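Local coordinates for cell wall mannoprotein 1 (PDB 5J5L), which binds arachidonic acid in a long pocket between its helices and is probably a constitutive, antigenic component of the fungal cell wall, at residues L7-T12 with T52-A57; A36-E41 with L104-A109. All coordinates share one frame; numbering follows the deposited sequence.

Contact 1 of 2, residues L7-T12 with T52-A57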
loop_
_atom_site.group_PDB
_atom_site.type_symbol
_atom_site.label_atom_id
_atom_site.label_comp_id
_atom_site.label_asym_id
_atom_site.label_seq_id
_atom_site.Cartn_x
_atom_site.Cartn_y
_atom_site.Cartn_z
ATOM N N LEU A 7 9.823 -10.754 1.941
ATOM C CA LEU A 7 8.510 -11.416 2.067
ATOM C C LEU A 7 7.858 -11.085 3.408
ATOM O O LEU A 7 6.655 -10.795 3.459
ATOM C CB LEU A 7 8.622 -12.920 1.899
ATOM C CG LEU A 7 9.074 -13.364 0.504
ATOM C CD1 LEU A 7 9.395 -14.841 0.479
ATOM C CD2 LEU A 7 8.028 -13.037 -0.529
ATOM N N SER A 8 8.648 -11.119 4.475
ATOM C CA SER A 8 8.154 -10.765 5.800
ATOM C C SER A 8 7.676 -9.300 5.791
ATOM O O SER A 8 6.616 -8.977 6.350
ATOM C CB SER A 8 9.250 -10.991 6.842
ATOM O OG SER A 8 8.813 -10.628 8.141
ATOM N N ASP A 9 8.454 -8.424 5.147
ATOM C CA ASP A 9 8.092 -7.008 5.035
ATOM C C ASP A 9 6.752 -6.835 4.327
ATOM O O ASP A 9 5.940 -5.999 4.719
ATOM C CB ASP A 9 9.125 -6.219 4.232
ATOM C CG ASP A 9 10.440 -6.021 4.946
ATOM O OD1 ASP A 9 10.551 -6.196 6.195
ATOM O OD2 ASP A 9 11.396 -5.617 4.239
ATOM N N LEU A 10 6.550 -7.582 3.244
ATOM C CA LEU A 10 5.314 -7.480 2.476
ATOM C C LEU A 10 4.120 -8.009 3.278
ATOM O O LEU A 10 3.012 -7.489 3.160
ATOM C CB LEU A 10 5.438 -8.199 1.148
ATOM C CG LEU A 10 6.408 -7.525 0.154
ATOM C CD1 LEU A 10 6.689 -8.444 -1.029
ATOM C CD2 LEU A 10 5.922 -6.170 -0.311
ATOM N N SER A 11 4.351 -9.019 4.095
ATOM C CA SER A 11 3.272 -9.553 4.935
ATOM C C SER A 11 2.832 -8.526 5.979
ATOM O O SER A 11 1.645 -8.370 6.256
ATOM C CB SER A 11 3.728 -10.821 5.633
ATOM O OG SER A 11 2.664 -11.441 6.335
ATOM N N THR A 12 3.804 -7.834 6.558
ATOM C CA THR A 12 3.529 -6.779 7.534
ATOM C C THR A 12 2.685 -5.675 6.879
ATOM O O THR A 12 1.725 -5.160 7.465
ATOM C CB THR A 12 4.851 -6.222 8.103
ATOM O OG1 THR A 12 5.520 -7.244 8.865
ATOM C CG2 THR A 12 4.612 -5.014 9.003
ATOM N N THR A 52 10.982 -1.094 0.862
ATOM C CA THR A 52 11.789 -0.465 -0.183
ATOM C C THR A 52 13.284 -0.508 0.151
ATOM O O THR A 52 14.119 -0.884 -0.689
ATOM C CB THR A 52 11.334 0.988 -0.392
ATOM O OG1 THR A 52 9.959 0.997 -0.776
ATOM C CG2 THR A 52 12.149 1.663 -1.465
ATOM N N ALA A 53 13.632 -0.147 1.385
ATOM C CA ALA A 53 15.026 -0.149 1.807
ATOM C C ALA A 53 15.622 -1.556 1.757
ATOM O O ALA A 53 16.757 -1.757 1.324
ATOM C CB ALA A 53 15.170 0.438 3.207
ATOM N N ASP A 54 14.847 -2.534 2.209
ATOM C CA ASP A 54 15.288 -3.917 2.193
ATOM C C ASP A 54 15.464 -4.431 0.763
ATOM O O ASP A 54 16.408 -5.182 0.480
ATOM C CB ASP A 54 14.310 -4.802 2.988
ATOM C CG ASP A 54 14.430 -4.594 4.502
ATOM O OD1 ASP A 54 15.500 -4.137 4.957
ATOM O OD2 ASP A 54 13.468 -4.884 5.246
ATOM N N ALA A 55 14.563 -4.037 -0.130
ATOM C CA ALA A 55 14.658 -4.423 -1.541
ATOM C C ALA A 55 15.894 -3.801 -2.182
ATOM O O ALA A 55 16.608 -4.478 -2.939
ATOM C CB ALA A 55 13.410 -3.995 -2.301
ATOM N N LYS A 56 16.148 -2.527 -1.873
ATOM C CA LYS A 56 17.352 -1.846 -2.384
ATOM C C LYS A 56 18.640 -2.507 -1.909
ATOM O O LYS A 56 19.670 -2.423 -2.587
ATOM C CB LYS A 56 17.365 -0.371 -1.990
ATOM C CG LYS A 56 16.348 0.463 -2.745
ATOM C CD LYS A 56 16.552 1.937 -2.451
ATOM C CE LYS A 56 15.452 2.784 -3.060
ATOM N NZ LYS A 56 15.579 4.200 -2.619
ATOM N N ALA A 57 18.584 -3.172 -0.759
ATOM C CA ALA A 57 19.750 -3.858 -0.204
ATOM C C ALA A 57 19.927 -5.301 -0.702
ATOM O O ALA A 57 20.872 -5.979 -0.290
ATOM C CB ALA A 57 19.674 -3.833 1.317
#
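Asp9 and Asp54 reach across the groove between two helices and meet carboxylate to carboxylate, an instructive case of two acids brought together instead of kept apart. The tight part of the contact is very small. OD2 of Asp9 and OD2 of Asp54 lie 2.4 Å apart, a spacing too short for two fully ionised groups to be comfortable, so one of the acids probably holds a proton. OD1 of Asp9 stands farther back, 3.3 Å from the same Asp54 OD2, as one acceptor beside another. The two side chains cross at about a right angle, yet their carboxylate planes are only 17° apart. Each CG lies beside its own backbone N and opposite the carbonyl carbon (chi1 -71° for Asp9, -73° for Asp54), and this common choice directs both acid groups into the gap, where the CA atoms of Asp9 and Asp54 are 8.3 Å apart.

Around this one meeting point the contact is loose. The segments bury just 78 Å² between them, and both aspartates remain partly exposed. Ser8 and Ala53, each next to one of the acids in sequence, are exposed to solvent.

The segments belong to helices 3-26 and 31-56, consecutive in the chain and antiparallel, so the acid pair bridges the arms of a helical hairpin at its surface. Alongside, Asp9 touches Ala51 and Thr12 touches Asp47. On the inner side, Leu10 and Thr52 both rest on Leu117 of helix 100-124, and Ala55 packs on Ala120 and Leu121 of the same helix, while Leu7 and Leu10 pack on Ala72 of helix 63-89.

Contact 2 of 2, residues A36-E41 with L104-A109. With ACD (arachidonic acid), chain B.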
loop_
_atom_site.group_PDB
_atom_site.type_symbol
_atom_site.label_atom_id
_atom_site.label_comp_id
_atom_site.label_asym_id
_atom_site.label_seq_id
_atom_site.Cartn_x
_atom_site.Cartn_y
_atom_site.Cartn_z
ATOM N N ALA A 36 -6.783 7.337 15.536
ATOM C CA ALA A 36 -6.410 5.917 15.629
ATOM C C ALA A 36 -6.046 5.327 14.278
ATOM O O ALA A 36 -5.027 4.630 14.138
ATOM C CB ALA A 36 -7.526 5.120 16.307
ATOM N N ALA A 37 -6.851 5.641 13.269
ATOM C CA ALA A 37 -6.593 5.170 11.916
ATOM C C ALA A 37 -5.323 5.815 11.352
ATOM O O ALA A 37 -4.534 5.146 10.694
ATOM C CB ALA A 37 -7.789 5.438 11.027
ATOM N N GLN A 38 -5.103 7.100 11.630
ATOM C CA GLN A 38 -3.903 7.780 11.115
ATOM C C GLN A 38 -2.621 7.151 11.669
ATOM O O GLN A 38 -1.614 7.078 10.954
ATOM C CB GLN A 38 -3.923 9.287 11.399
ATOM C CG GLN A 38 -2.695 10.048 10.915
ATOM C CD GLN A 38 -2.550 10.095 9.398
ATOM O OE1 GLN A 38 -1.516 10.537 8.874
ATOM N NE2 GLN A 38 -3.584 9.672 8.692
ATOM N N ALA A 39 -2.653 6.692 12.924
ATOM C CA ALA A 39 -1.483 6.022 13.517
ATOM C C ALA A 39 -1.153 4.746 12.715
ATOM O O ALA A 39 0.012 4.468 12.402
ATOM C CB ALA A 39 -1.738 5.688 14.981
ATOM N N VAL A 40 -2.187 3.996 12.353
ATOM C CA VAL A 40 -1.992 2.789 11.535
ATOM C C VAL A 40 -1.500 3.176 10.153
ATOM O O VAL A 40 -0.595 2.539 9.602
ATOM C CB VAL A 40 -3.256 1.924 11.426
ATOM C CG1 VAL A 40 -2.956 0.657 10.641
ATOM C CG2 VAL A 40 -3.775 1.555 12.808
ATOM N N GLU A 41 -2.066 4.244 9.594
ATOM C CA GLU A 41 -1.633 4.708 8.283
ATOM C C GLU A 41 -0.157 5.093 8.280
ATOM O O GLU A 41 0.550 4.828 7.307
ATOM C CB GLU A 41 -2.491 5.862 7.814
ATOM C CG GLU A 41 -2.224 6.288 6.376
ATOM C CD GLU A 41 -1.014 7.176 6.202
ATOM O OE1 GLU A 41 -0.540 7.788 7.193
ATOM O OE2 GLU A 41 -0.555 7.300 5.033
ATOM N N LEU A 104 -6.290 12.914 1.754
ATOM C CA LEU A 104 -5.638 13.218 0.478
ATOM C C LEU A 104 -4.126 13.175 0.644
ATOM O O LEU A 104 -3.429 12.578 -0.184
ATOM C CB LEU A 104 -6.095 14.569 -0.052
ATOM C CG LEU A 104 -5.600 14.965 -1.439
ATOM C CD1 LEU A 104 -6.024 13.912 -2.460
ATOM C CD2 LEU A 104 -6.144 16.340 -1.815
ATOM N N SER A 105 -3.624 13.767 1.722
ATOM C CA SER A 105 -2.179 13.773 1.993
ATOM C C SER A 105 -1.654 12.348 2.107
ATOM O O SER A 105 -0.596 12.003 1.541
ATOM C CB SER A 105 -1.881 14.551 3.275
ATOM O OG SER A 105 -0.488 14.583 3.559
ATOM N N ASP A 106 -2.392 11.526 2.849
ATOM C CA ASP A 106 -2.060 10.134 3.049
ATOM C C ASP A 106 -2.066 9.368 1.724
ATOM O O ASP A 106 -1.133 8.614 1.437
ATOM C CB ASP A 106 -3.055 9.450 4.003
ATOM C CG ASP A 106 -2.883 9.857 5.459
ATOM O OD1 ASP A 106 -1.947 10.605 5.824
ATOM O OD2 ASP A 106 -3.733 9.391 6.265
ATOM N N LEU A 107 -3.091 9.576 0.909
ATOM C CA LEU A 107 -3.181 8.875 -0.383
ATOM C C LEU A 107 -1.981 9.191 -1.273
ATOM O O LEU A 107 -1.399 8.279 -1.868
ATOM C CB LEU A 107 -4.465 9.223 -1.111
ATOM C CG LEU A 107 -5.744 8.602 -0.543
ATOM C CD1 LEU A 107 -6.940 9.282 -1.185
ATOM C CD2 LEU A 107 -5.779 7.093 -0.782
ATOM N N ASN A 108 -1.616 10.464 -1.355
ATOM C CA ASN A 108 -0.475 10.859 -2.192
ATOM C C ASN A 108 0.836 10.271 -1.668
ATOM O O ASN A 108 1.660 9.785 -2.457
ATOM C CB ASN A 108 -0.407 12.374 -2.301
ATOM C CG ASN A 108 -1.446 12.927 -3.244
ATOM O OD1 ASN A 108 -1.593 12.441 -4.369
ATOM N ND2 ASN A 108 -2.168 13.956 -2.807
ATOM N N ALA A 109 1.031 10.284 -0.338
ATOM C CA ALA A 109 2.222 9.672 0.272
ATOM C C ALA A 109 2.285 8.184 0.009
ATOM O O ALA A 109 3.329 7.643 -0.360
ATOM C CB ALA A 109 2.262 9.935 1.774
HETATM C C1 ACD B . -10.892 6.286 9.950
HETATM C C2 ACD B . -10.017 7.135 9.061
HETATM C C3 ACD B . -10.817 8.294 8.502
HETATM C C4 ACD B . -9.890 9.339 7.877
HETATM C C5 ACD B . -8.833 9.763 8.869
HETATM C C6 ACD B . -7.506 9.646 8.683
HETATM C C7 ACD B . -6.870 9.138 7.413
HETATM C C8 ACD B . -6.329 7.724 7.552
HETATM C C9 ACD B . -6.357 6.817 6.562
HETATM C C10 ACD B . -6.968 7.033 5.188
HETATM C C11 ACD B . -5.914 7.384 4.170
HETATM C C12 ACD B . -5.554 6.647 3.109
HETATM C C13 ACD B . -6.096 5.289 2.712
HETATM C C14 ACD B . -5.206 4.275 3.408
HETATM C C15 ACD B . -4.885 3.074 2.914
HETATM C C16 ACD B . -5.363 2.576 1.579
HETATM C C17 ACD B . -4.473 1.427 1.129
HETATM C C18 ACD B . -3.072 1.898 0.780
HETATM C C19 ACD B . -2.251 0.778 0.189
HETATM C C20 ACD B . -0.765 0.937 0.386
HETATM O O1 ACD B . -11.496 5.369 9.377
HETATM O O2 ACD B . -10.962 6.494 11.177
#
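Asp106 projects from its helix to meet two side chains of segment 36-41, Glu41 and Gln38, each in a different way. Glu41 lies against it face to face: the two carboxylate planes are only 2° apart, and CD of Glu41 sits 3.4 Å from CG of Asp106. Within this stack OE1 of Glu41 and OD1 of Asp106 are 3.4 Å apart, two acceptors with no bond between them. A bend at chi2 of Glu41 (-80°) lays its acid group over the face of that of Asp106. With Glu45 also close to Glu41 OE2, such a cluster of acids would probably favour protonation of at least one.

Gln38 approaches from the direction opposite to Asp106, its amide within 16° of the carboxylate plane and lying beyond the carboxylate, not over its face. These side chains bridge helices 31-56 and 100-124 in the all-helical fold of a hydrophobic surface binding protein A domain, whose interior here holds arachidonic acid. The lipid runs past the polar cluster. Its C8 is 3.3 Å from Asp106 OD2, and its C11 is 3.5 Å from Asp106 CB. At the carboxyl end, Ala37 CB comes within 3.3 Å of the lipid's O2. Farther along the lipid, Leu107 lays CD2 3.9 Å from C12, and it also packs on Ala147 and Ile148 of helix 127-150.

Helix 31-56 is common to both contacts. Contact 2 uses its first half and contact 1 its last turns, which leaves their centres 20 Å apart and their nearest atoms about 8 Å apart, without touching. Along the chain the segments alternate, in the order 7-12, 36-41, 52-57 and 104-109, so the earlier part of the shared helix meets helix 100-124 and its end meets helix 3-26. Contact 2 is buried and lines the lipid pocket; contact 1 lies at the surface, with the side chain of Asp9 about 13 Å from the arachidonic acid. One helix thus serves both the outer face of the bundle and the binding site.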